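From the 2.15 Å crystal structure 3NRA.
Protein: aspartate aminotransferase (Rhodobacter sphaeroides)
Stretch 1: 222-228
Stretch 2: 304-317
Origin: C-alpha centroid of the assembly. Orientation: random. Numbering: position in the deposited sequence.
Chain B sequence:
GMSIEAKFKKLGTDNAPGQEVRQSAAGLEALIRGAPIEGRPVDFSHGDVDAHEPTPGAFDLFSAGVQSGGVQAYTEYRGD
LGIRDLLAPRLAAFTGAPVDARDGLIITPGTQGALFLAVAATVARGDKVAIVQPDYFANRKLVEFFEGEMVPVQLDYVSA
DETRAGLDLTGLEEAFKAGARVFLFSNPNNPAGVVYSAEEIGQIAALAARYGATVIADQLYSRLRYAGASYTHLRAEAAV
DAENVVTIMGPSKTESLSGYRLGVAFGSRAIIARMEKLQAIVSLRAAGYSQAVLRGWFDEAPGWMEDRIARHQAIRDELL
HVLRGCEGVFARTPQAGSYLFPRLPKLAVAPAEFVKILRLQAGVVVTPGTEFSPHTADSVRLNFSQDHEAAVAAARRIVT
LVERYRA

Stretch 1, residues 222-228: SRLRYAG
Stretch 2 304-317: WMEDRIARHQAIRD

Residues 304-317 form a regular helix, held by i to i+4 backbone hydrogen bonds; 222-228 is irregular (phi/psi Leu224 -87/72, Arg225 -106/125, Tyr226 -77/152, Ala227 -58/127, Gly228 79/14, a positive phi that favours glycine), nearest at Leu224 and Ile309, whose CA atoms lie 5.9 Å apart. The strip follows the helix in the same order, Arg223 beside Met305 and Ala227 beside Gln313.

Met305, a selenomethionine (t, p, p), points toward the strip and sets CE over one face of the Arg223 guanidinium, 3.7 Å from Arg223 CZ; Arg223 is extended, chi1 to chi3 all t. Arg308 CG touches Leu224 CD1 at 3.8 Å. Ile309 (m, t) is central: CG1 meets Leu224 CD1 at 4.1 Å, CG2 meets Tyr226 CD1 at 4.0 Å and lies 3.3 Å from Arg225 O. His312 (m) is anchored by ND1 donating to Arg308 O at 2.9 Å, and Leu224 (t, p) lays CD2 over its ring face.

Gln313 (t, t) OE1 accepts from Ala227 N at 2.8 Å, 160°, so a side chain satisfies a loop backbone donor. Tyr226 (m), the most covered residue, has Arg316 (t, t, p) CD over one ring face and Ile309 O, His312 CB and Gln313 OE1 at its edge. Arg316 NH2 salt-bridges Asp317 OD1 at 2.8 Å and shares a water with Ala227 O.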

# COMPACT_ATOMS: atom_id res chain seq x y z
N SER B 222 16.80 -3.26 -13.14
CA SER B 222 17.73 -4.22 -13.75
C SER B 222 17.45 -4.48 -15.22
O SER B 222 18.32 -4.89 -15.94
CB SER B 222 17.71 -5.56 -13.00
OG SER B 222 16.40 -6.12 -13.01
N ARG B 223 16.23 -4.18 -15.67
CA ARG B 223 15.88 -4.33 -17.08
C ARG B 223 16.45 -3.22 -17.99
O ARG B 223 16.64 -3.43 -19.21
CB ARG B 223 14.37 -4.41 -17.25
CG ARG B 223 13.95 -5.09 -18.49
CD ARG B 223 12.45 -5.14 -18.63
NE ARG B 223 12.10 -5.66 -19.93
CZ ARG B 223 10.91 -5.55 -20.50
NH1 ARG B 223 9.90 -4.98 -19.88
NH2 ARG B 223 10.72 -6.08 -21.70
N LEU B 224 16.68 -2.04 -17.44
CA LEU B 224 17.22 -0.94 -18.23
C LEU B 224 18.73 -1.03 -18.23
O LEU B 224 19.39 -0.23 -17.63
CB LEU B 224 16.75 0.41 -17.68
CG LEU B 224 16.93 1.58 -18.67
CD1 LEU B 224 15.72 1.59 -19.64
CD2 LEU B 224 17.07 2.92 -17.94
N ARG B 225 19.25 -2.02 -18.95
CA ARG B 225 20.68 -2.41 -18.87
C ARG B 225 21.40 -1.93 -20.12
O ARG B 225 20.97 -2.21 -21.22
CB ARG B 225 20.81 -3.95 -18.72
CG ARG B 225 22.27 -4.49 -18.72
CD ARG B 225 22.34 -6.03 -18.52
NE ARG B 225 21.53 -6.77 -19.50
CZ ARG B 225 21.89 -7.04 -20.77
NH1 ARG B 225 23.08 -6.68 -21.25
NH2 ARG B 225 21.03 -7.67 -21.55
N TYR B 226 22.47 -1.16 -19.93
CA TYR B 226 23.12 -0.49 -21.05
C TYR B 226 23.99 -1.46 -21.86
O TYR B 226 24.43 -2.50 -21.36
CB TYR B 226 23.92 0.73 -20.56
CG TYR B 226 23.00 1.78 -20.00
CD1 TYR B 226 22.04 2.39 -20.81
CD2 TYR B 226 22.97 2.06 -18.63
CE1 TYR B 226 21.13 3.30 -20.30
CE2 TYR B 226 22.08 2.97 -18.11
CZ TYR B 226 21.14 3.58 -18.95
OH TYR B 226 20.25 4.45 -18.44
N ALA B 227 24.14 -1.15 -23.14
CA ALA B 227 24.86 -2.03 -24.08
C ALA B 227 26.27 -2.27 -23.58
O ALA B 227 26.98 -1.33 -23.23
CB ALA B 227 24.88 -1.42 -25.49
N GLY B 228 26.66 -3.53 -23.47
CA GLY B 228 27.98 -3.86 -22.94
C GLY B 228 28.07 -3.81 -21.42
O GLY B 228 29.19 -3.82 -20.85
N TRP B 304 11.29 -2.13 -28.77
CA TRP B 304 10.83 -0.98 -27.95
C TRP B 304 11.76 -0.75 -26.73
O TRP B 304 12.20 0.37 -26.47
CB TRP B 304 9.39 -1.20 -27.48
CG TRP B 304 8.86 -0.09 -26.61
CD1 TRP B 304 8.37 1.11 -27.02
CD2 TRP B 304 8.78 -0.08 -25.17
NE1 TRP B 304 8.00 1.87 -25.93
CE2 TRP B 304 8.22 1.14 -24.79
CE3 TRP B 304 9.11 -1.00 -24.18
CZ2 TRP B 304 7.99 1.49 -23.45
CZ3 TRP B 304 8.86 -0.67 -22.83
CH2 TRP B 304 8.31 0.56 -22.49
N MSE B 305 12.03 -1.83 -26.02
CA MSE B 305 12.90 -1.80 -24.87
C MSE B 305 14.33 -1.44 -25.32
O MSE B 305 15.03 -0.68 -24.65
CB MSE B 305 12.89 -3.17 -24.18
CG MSE B 305 13.73 -3.27 -22.89
SE MSE B 305 13.35 -1.83 -21.62
CE MSE B 305 11.57 -2.09 -21.60
N GLU B 306 14.72 -1.97 -26.48
CA GLU B 306 16.05 -1.76 -27.01
C GLU B 306 16.26 -0.31 -27.40
O GLU B 306 17.31 0.25 -27.12
CB GLU B 306 16.29 -2.68 -28.22
CG GLU B 306 17.73 -2.94 -28.53
CD GLU B 306 17.94 -3.47 -29.97
OE1 GLU B 306 16.98 -4.08 -30.52
OE2 GLU B 306 19.02 -3.26 -30.54
N ASP B 307 15.27 0.29 -28.05
CA ASP B 307 15.29 1.74 -28.32
C ASP B 307 15.28 2.55 -27.03
O ASP B 307 16.01 3.54 -26.92
CB ASP B 307 14.10 2.16 -29.17
CG ASP B 307 14.18 1.64 -30.58
OD1 ASP B 307 15.30 1.58 -31.16
OD2 ASP B 307 13.11 1.29 -31.12
N ARG B 308 14.47 2.15 -26.06
CA ARG B 308 14.41 2.89 -24.79
C ARG B 308 15.77 2.92 -24.12
O ARG B 308 16.19 3.95 -23.63
CB ARG B 308 13.37 2.30 -23.85
CG ARG B 308 13.46 2.85 -22.40
CD ARG B 308 12.12 2.87 -21.70
NE ARG B 308 11.17 3.73 -22.39
CZ ARG B 308 9.98 4.07 -21.90
NH1 ARG B 308 9.59 3.65 -20.69
NH2 ARG B 308 9.19 4.87 -22.60
N ILE B 309 16.43 1.77 -24.06
CA ILE B 309 17.78 1.66 -23.47
C ILE B 309 18.76 2.53 -24.25
O ILE B 309 19.56 3.23 -23.65
CB ILE B 309 18.30 0.17 -23.49
CG1 ILE B 309 17.52 -0.69 -22.49
CG2 ILE B 309 19.78 0.10 -23.23
CD1 ILE B 309 17.62 -2.21 -22.78
N ALA B 310 18.65 2.52 -25.58
CA ALA B 310 19.50 3.37 -26.40
C ALA B 310 19.28 4.89 -26.14
O ALA B 310 20.25 5.67 -26.09
CB ALA B 310 19.32 3.02 -27.95
N ARG B 311 18.02 5.31 -26.00
CA ARG B 311 17.74 6.73 -25.76
C ARG B 311 18.30 7.17 -24.40
O ARG B 311 18.89 8.26 -24.28
CB ARG B 311 16.26 7.03 -25.83
CG ARG B 311 15.66 6.94 -27.24
CD ARG B 311 14.22 7.47 -27.26
NE ARG B 311 13.47 6.98 -28.41
CZ ARG B 311 12.89 5.77 -28.52
NH1 ARG B 311 12.94 4.87 -27.51
NH2 ARG B 311 12.24 5.44 -29.64
N HIS B 312 18.15 6.31 -23.38
CA HIS B 312 18.70 6.59 -22.06
C HIS B 312 20.22 6.59 -22.03
O HIS B 312 20.81 7.33 -21.27
CB HIS B 312 18.17 5.60 -21.04
CG HIS B 312 16.79 5.90 -20.59
ND1 HIS B 312 15.68 5.54 -21.31
CD2 HIS B 312 16.32 6.49 -19.46
CE1 HIS B 312 14.59 5.91 -20.66
NE2 HIS B 312 14.96 6.48 -19.54
N GLN B 313 20.83 5.75 -22.86
CA GLN B 313 22.29 5.64 -22.90
C GLN B 313 22.89 6.88 -23.54
O GLN B 313 23.95 7.33 -23.14
CB GLN B 313 22.70 4.38 -23.70
CG GLN B 313 24.12 3.88 -23.41
CD GLN B 313 24.39 2.46 -23.93
OE1 GLN B 313 23.55 1.55 -23.81
NE2 GLN B 313 25.57 2.27 -24.48
N ALA B 314 22.19 7.46 -24.51
CA ALA B 314 22.63 8.73 -25.11
C ALA B 314 22.58 9.87 -24.09
O ALA B 314 23.52 10.68 -24.00
CB ALA B 314 21.78 9.07 -26.35
N ILE B 315 21.54 9.88 -23.26
CA ILE B 315 21.42 10.87 -22.18
C ILE B 315 22.50 10.64 -21.12
O ILE B 315 23.22 11.57 -20.74
CB ILE B 315 20.05 10.82 -21.49
CG1 ILE B 315 18.93 11.22 -22.47
CG2 ILE B 315 20.04 11.75 -20.29
CD1 ILE B 315 17.57 10.95 -21.93
N ARG B 316 22.61 9.39 -20.66
CA ARG B 316 23.69 8.99 -19.75
C ARG B 316 25.04 9.54 -20.19
O ARG B 316 25.74 10.19 -19.40
CB ARG B 316 23.77 7.47 -19.66
CG ARG B 316 24.81 6.94 -18.66
CD ARG B 316 25.16 5.48 -18.93
NE ARG B 316 25.97 5.32 -20.14
CZ ARG B 316 26.54 4.17 -20.53
NH1 ARG B 316 26.43 3.05 -19.81
NH2 ARG B 316 27.26 4.15 -21.65
N ASP B 317 25.40 9.31 -21.45
CA ASP B 317 26.74 9.65 -21.94
C ASP B 317 27.00 11.15 -22.05
O ASP B 317 28.11 11.61 -21.77
CB ASP B 317 27.00 9.00 -23.32
CG ASP B 317 27.13 7.48 -23.26
OD1 ASP B 317 27.23 6.92 -22.15
OD2 ASP B 317 27.13 6.85 -24.34
O HOH W 1 28.18 1.05 -21.86